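Local coordinates for SusD superfamily protein (Bacteroides thetaiotaomicron, PDB 3MCX) that is of undetermined function but, as a SusD superfamily member of the outer membrane, probably takes part in glycan capture and binds zinc ions, at residues G30-A35 against G197-W202; Q250-Q253 against F258-Y261. One frame throughout, in Å; residues are numbered along the deposited sequence.

Contact 1. Residues G30-A35 against G197-W202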
loop_
_atom_site.group_PDB
_atom_site.type_symbol
_atom_site.label_atom_id
_atom_site.label_comp_id
_atom_site.label_asym_id
_atom_site.label_seq_id
_atom_site.Cartn_x
_atom_site.Cartn_y
_atom_site.Cartn_z
ATOM N N GLY A 30 -15.164 12.504 -6.361
ATOM C CA GLY A 30 -15.861 11.474 -5.616
ATOM C C GLY A 30 -15.179 10.119 -5.610
ATOM O O GLY A 30 -15.218 9.381 -4.632
ATOM N N ILE A 31 -14.554 9.752 -6.724
ATOM C CA ILE A 31 -13.784 8.527 -6.799
ATOM C C ILE A 31 -12.572 8.577 -5.842
ATOM O O ILE A 31 -12.330 7.646 -5.080
ATOM C CB ILE A 31 -13.325 8.287 -8.274
ATOM C CG1 ILE A 31 -14.555 7.939 -9.103
ATOM C CG2 ILE A 31 -12.227 7.208 -8.394
ATOM C CD1 ILE A 31 -14.329 7.961 -10.599
ATOM N N TYR A 32 -11.827 9.685 -5.871
ATOM C CA TYR A 32 -10.714 9.841 -4.945
ATOM C C TYR A 32 -11.185 9.805 -3.490
ATOM O O TYR A 32 -10.539 9.168 -2.658
ATOM C CB TYR A 32 -10.027 11.168 -5.198
ATOM C CG TYR A 32 -9.151 11.206 -6.447
ATOM C CD1 TYR A 32 -8.050 10.398 -6.553
ATOM C CD2 TYR A 32 -9.377 12.140 -7.441
ATOM C CE1 TYR A 32 -7.188 10.476 -7.684
ATOM C CE2 TYR A 32 -8.537 12.232 -8.551
ATOM C CZ TYR A 32 -7.440 11.400 -8.645
ATOM O OH TYR A 32 -6.554 11.491 -9.700
ATOM N N ARG A 33 -12.317 10.437 -3.198
ATOM C CA ARG A 33 -12.874 10.472 -1.843
ATOM C C ARG A 33 -13.243 9.061 -1.394
ATOM O O ARG A 33 -12.941 8.657 -0.287
ATOM C CB ARG A 33 -14.074 11.396 -1.747
ATOM C CG ARG A 33 -14.503 11.675 -0.313
ATOM N N LEU A 34 -13.879 8.282 -2.272
ATOM C CA LEU A 34 -14.228 6.904 -1.949
ATOM C C LEU A 34 -12.974 6.074 -1.679
ATOM O O LEU A 34 -12.913 5.275 -0.733
ATOM C CB LEU A 34 -15.044 6.291 -3.107
ATOM C CG LEU A 34 -15.696 4.939 -2.861
ATOM C CD1 LEU A 34 -16.627 4.961 -1.631
ATOM C CD2 LEU A 34 -16.555 4.643 -4.106
ATOM N N ALA A 35 -11.929 6.271 -2.479
ATOM C CA ALA A 35 -10.671 5.566 -2.299
ATOM C C ALA A 35 -10.024 5.897 -0.962
ATOM O O ALA A 35 -9.352 5.053 -0.379
ATOM C CB ALA A 35 -9.692 5.810 -3.479
ATOM N N GLY A 197 -3.162 15.765 -4.067
ATOM C CA GLY A 197 -4.464 15.164 -3.841
ATOM C C GLY A 197 -4.923 14.273 -4.962
ATOM O O GLY A 197 -5.937 13.605 -4.819
ATOM N N TYR A 198 -4.182 14.286 -6.075
ATOM C CA TYR A 198 -4.605 13.683 -7.349
ATOM C C TYR A 198 -3.434 13.007 -8.036
ATOM O O TYR A 198 -2.286 13.246 -7.691
ATOM C CB TYR A 198 -5.113 14.759 -8.290
ATOM C CG TYR A 198 -6.199 15.600 -7.712
ATOM C CD1 TYR A 198 -7.441 15.059 -7.458
ATOM C CD2 TYR A 198 -5.989 16.935 -7.411
ATOM C CE1 TYR A 198 -8.465 15.818 -6.948
ATOM C CE2 TYR A 198 -7.009 17.706 -6.883
ATOM C CZ TYR A 198 -8.242 17.137 -6.656
ATOM O OH TYR A 198 -9.265 17.880 -6.133
ATOM N N ILE A 199 -3.726 12.176 -9.038
ATOM C CA ILE A 199 -2.714 11.429 -9.766
ATOM C C ILE A 199 -2.167 12.212 -10.943
ATOM O O ILE A 199 -2.937 12.674 -11.786
ATOM C CB ILE A 199 -3.308 10.102 -10.291
ATOM C CG1 ILE A 199 -3.665 9.218 -9.103
ATOM C CG2 ILE A 199 -2.330 9.398 -11.222
ATOM C CD1 ILE A 199 -4.635 8.086 -9.452
ATOM N N ASN A 200 -0.837 12.385 -10.990
ATOM C CA ASN A 200 -0.144 12.946 -12.138
ATOM C C ASN A 200 0.767 11.898 -12.802
ATOM O O ASN A 200 0.775 10.730 -12.401
ATOM C CB ASN A 200 0.614 14.222 -11.748
ATOM C CG ASN A 200 1.852 13.955 -10.890
ATOM O OD1 ASN A 200 2.165 12.802 -10.566
ATOM N ND2 ASN A 200 2.549 15.039 -10.503
ATOM N N TYR A 201 1.514 12.329 -13.821
ATOM C CA TYR A 201 2.370 11.427 -14.589
ATOM C C TYR A 201 3.376 10.714 -13.675
ATOM O O TYR A 201 3.612 9.510 -13.829
ATOM C CB TYR A 201 3.078 12.215 -15.718
ATOM C CG TYR A 201 4.102 11.418 -16.478
ATOM C CD1 TYR A 201 5.422 11.359 -16.061
ATOM C CD2 TYR A 201 3.735 10.704 -17.625
ATOM C CE1 TYR A 201 6.359 10.616 -16.782
ATOM C CE2 TYR A 201 4.659 9.978 -18.345
ATOM C CZ TYR A 201 5.954 9.933 -17.917
ATOM O OH TYR A 201 6.837 9.195 -18.640
ATOM N N TRP A 202 3.976 11.484 -12.772
ATOM C CA TRP A 202 5.021 10.968 -11.876
ATOM C C TRP A 202 4.461 9.905 -10.944
ATOM O O TRP A 202 5.101 8.866 -10.747
ATOM C CB TRP A 202 5.715 12.128 -11.132
ATOM C CG TRP A 202 6.129 13.165 -12.109
ATOM C CD1 TRP A 202 5.567 14.395 -12.293
ATOM C CD2 TRP A 202 7.103 13.008 -13.147
ATOM N NE1 TRP A 202 6.161 15.024 -13.337
ATOM C CE2 TRP A 202 7.089 14.190 -13.907
ATOM C CE3 TRP A 202 7.987 11.985 -13.507
ATOM C CZ2 TRP A 202 7.933 14.392 -15.007
ATOM C CZ3 TRP A 202 8.828 12.183 -14.580
ATOM C CH2 TRP A 202 8.783 13.371 -15.336
#
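Tyr32 and Tyr198 mark the closest backbone approach, with CA atoms 7.6 Å apart: a turn of helix 21-36 lies beside an irregular strip, 197-200, that leads into helix 201-214. Only Tyr32 reaches across from the helix. Its CG stands anti to the carbonyl carbon (chi1 -75°), and its CB already points at the strip, which carries the phenol past Gly197 and Tyr198 to Ile199. There the backbone N of Ile199 donates to Tyr32 OH at 3.0 Å, and the nearly straight N-H...O angle of 169° supports a well-formed bond. Glu124, on helix 115-140, holds the same hydroxyl from OE1, so this buried oxygen has two partners. Over one face of the Tyr32 ring, Gly197 O lies 4.2 Å from the plane, above its centre, while Ile199 CD1 touches Tyr32 CE1 at 3.9 Å. Tyr198 has two deposited conformers; in the one described, its ring turns an edge to the Tyr32 face, offset, with centroids 5.2 Å apart and planes at 64°, a pair less certain than the hydrogen bond. With a leucine in place of Tyr32, Ile199 N and Glu124 would probably lose their shared mate and the strip its polar tie to the helix. Asn200 follows at the N-cap, its OD1 capping Ala203 N; the contact sets helix 21-36 against the loop into this capped helix of the helix-rich SusD fold (TPR clan).

Contact 2. Residues Q250-Q253 against F258-Y261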
loop_
_atom_site.group_PDB
_atom_site.type_symbol
_atom_site.label_atom_id
_atom_site.label_comp_id
_atom_site.label_asym_id
_atom_site.label_seq_id
_atom_site.Cartn_x
_atom_site.Cartn_y
_atom_site.Cartn_z
ATOM N N GLN A 250 2.539 16.074 8.115
ATOM C CA GLN A 250 2.440 17.301 7.334
ATOM C C GLN A 250 2.008 16.950 5.907
ATOM O O GLN A 250 2.491 15.978 5.301
ATOM C CB GLN A 250 3.765 18.080 7.327
ATOM C CG GLN A 250 4.179 18.576 8.701
ATOM C CD GLN A 250 3.134 19.477 9.315
ATOM O OE1 GLN A 250 2.432 19.100 10.265
ATOM N NE2 GLN A 250 2.992 20.660 8.756
ATOM N N ASP A 251 1.080 17.739 5.371
ATOM C CA ASP A 251 0.517 17.468 4.039
ATOM C C ASP A 251 1.537 17.679 2.914
ATOM O O ASP A 251 2.276 18.671 2.915
ATOM C CB ASP A 251 -0.656 18.417 3.764
ATOM C CG ASP A 251 -1.914 18.086 4.552
ATOM O OD1 ASP A 251 -1.931 17.146 5.368
ATOM O OD2 ASP A 251 -2.898 18.799 4.310
ATOM N N PHE A 252 1.531 16.789 1.931
ATOM C CA PHE A 252 2.190 17.010 0.632
ATOM C C PHE A 252 3.656 17.454 0.737
ATOM O O PHE A 252 4.069 18.427 0.139
ATOM C CB PHE A 252 1.370 17.997 -0.209
ATOM C CG PHE A 252 -0.086 17.610 -0.321
ATOM C CD1 PHE A 252 -0.454 16.435 -0.914
ATOM C CD2 PHE A 252 -1.061 18.430 0.199
ATOM C CE1 PHE A 252 -1.778 16.074 -0.990
ATOM C CE2 PHE A 252 -2.397 18.076 0.096
ATOM C CZ PHE A 252 -2.735 16.908 -0.492
ATOM N N GLN A 253 4.427 16.676 1.487
ATOM C CA GLN A 253 5.856 16.925 1.661
ATOM C C GLN A 253 6.597 16.417 0.421
ATOM O O GLN A 253 6.013 15.788 -0.441
ATOM C CB GLN A 253 6.331 16.300 2.978
ATOM C CG GLN A 253 5.637 16.941 4.193
ATOM C CD GLN A 253 5.956 18.432 4.320
ATOM O OE1 GLN A 253 7.080 18.797 4.654
ATOM N NE2 GLN A 253 4.979 19.318 4.008
ATOM N N PHE A 258 1.734 10.693 -4.739
ATOM C CA PHE A 258 0.260 10.664 -4.757
ATOM C C PHE A 258 -0.178 10.487 -3.317
ATOM O O PHE A 258 0.222 9.556 -2.652
ATOM C CB PHE A 258 -0.239 9.548 -5.658
ATOM C CG PHE A 258 -1.745 9.300 -5.628
ATOM C CD1 PHE A 258 -2.659 10.340 -5.514
ATOM C CD2 PHE A 258 -2.225 8.016 -5.765
ATOM C CE1 PHE A 258 -4.039 10.074 -5.506
ATOM C CE2 PHE A 258 -3.628 7.763 -5.765
ATOM C CZ PHE A 258 -4.500 8.791 -5.607
ATOM N N GLU A 259 -1.010 11.423 -2.858
ATOM C CA GLU A 259 -1.455 11.458 -1.470
ATOM C C GLU A 259 -2.878 12.005 -1.441
ATOM O O GLU A 259 -3.159 13.038 -2.042
ATOM C CB GLU A 259 -0.493 12.340 -0.679
ATOM C CG GLU A 259 -0.886 12.676 0.741
ATOM C CD GLU A 259 0.205 13.541 1.379
ATOM O OE1 GLU A 259 1.405 13.236 1.159
ATOM O OE2 GLU A 259 -0.095 14.539 2.053
ATOM N N LEU A 260 -3.764 11.299 -0.741
ATOM C CA LEU A 260 -5.170 11.693 -0.641
ATOM C C LEU A 260 -5.341 12.668 0.507
ATOM O O LEU A 260 -4.848 12.452 1.604
ATOM C CB LEU A 260 -6.069 10.472 -0.464
ATOM C CG LEU A 260 -6.002 9.480 -1.619
ATOM C CD1 LEU A 260 -6.578 8.137 -1.183
ATOM C CD2 LEU A 260 -6.730 10.049 -2.849
ATOM N N TYR A 261 -6.058 13.753 0.232
ATOM C CA TYR A 261 -6.272 14.841 1.187
ATOM C C TYR A 261 -7.400 14.483 2.139
ATOM O O TYR A 261 -8.514 14.110 1.695
ATOM C CB TYR A 261 -6.622 16.105 0.424
ATOM C CG TYR A 261 -6.826 17.333 1.266
ATOM C CD1 TYR A 261 -5.827 17.804 2.095
ATOM C CD2 TYR A 261 -8.037 18.046 1.237
ATOM C CE1 TYR A 261 -6.021 18.936 2.860
ATOM C CE2 TYR A 261 -8.230 19.193 1.992
ATOM C CZ TYR A 261 -7.218 19.637 2.802
ATOM O OH TYR A 261 -7.410 20.784 3.554
HETATM O O HOH W 1 3.482 14.150 2.525
#
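Phe252 and Glu259 meet through both backbone and side chain. Phe252 N donates to Glu259 OE2 at 2.8 Å with an N-H...O angle of 166°; the donor comes from the syn side of the carboxylate but 29° out of its plane. The carboxylate is nearly parallel to the Phe252 ring (planes 8° apart), but only its OE2 overlies the face, 3.5 Å above the plane and toward the rim. Glu259 O meets the edge of that ring in its plane, at 3.5 Å from Phe252 CE1. Glu259 reaches the loop because its CG is anti to the backbone N and the chain stays extended beyond it. Farther along, Phe252 and Tyr261 cross at about a right angle, CE2 of the former 4.0 Å from CD1 of the latter. Asp251 OD2 approaches the edge of the Tyr261 ring in plane, 3.4 Å from CE1, with its carboxylate almost perpendicular to the ring.

A second shell fixes these groups. A water sits 2.6 Å from Glu259 OE1 and accepts from Gln253 N at 2.9 Å, tying the carboxylate to the loop once more. Ser256 OG also bonds Glu259 OE1 and Asn350 ND2 bonds OE2, so each oxygen of this buried acid has at least two partners. Within the loop, Gln253 NE2 donates to Asp251 O from above its carbonyl plane. The salt bridge of Asp251 OD1 to Lys341 probably offsets its nearness to Glu259 OE2, 4.6 Å away.

The loop 250-253 thus closes back on strand 256-260, whose backbone pairs antiparallel with strand 351-355, Leu260 bonding to Ile351; the CB of Leu260 points away from the loop, and its side chain packs on helix 21-36.

Contact 1 is buried and joins distant parts of the chain, whereas contact 2 lies at the surface and folds a loop back onto the strand that follows it shortly. Their polar chemistry is related but differs in the acceptor of a backbone N-H: a neutral phenol oxygen in the first, a carboxylate in the second, where water and further charged groups join in. The two adjoin, with centres about 11 Å apart. Phe258, whose CB points away from loop 250-253, brings CZ within 3.8 Å of Tyr32 CE1, and Phe252 CE1 lies 3.4 Å from Gly197 N. Strand 256-260 therefore presents apolar side chains to contact 1 and Glu259 to the loop.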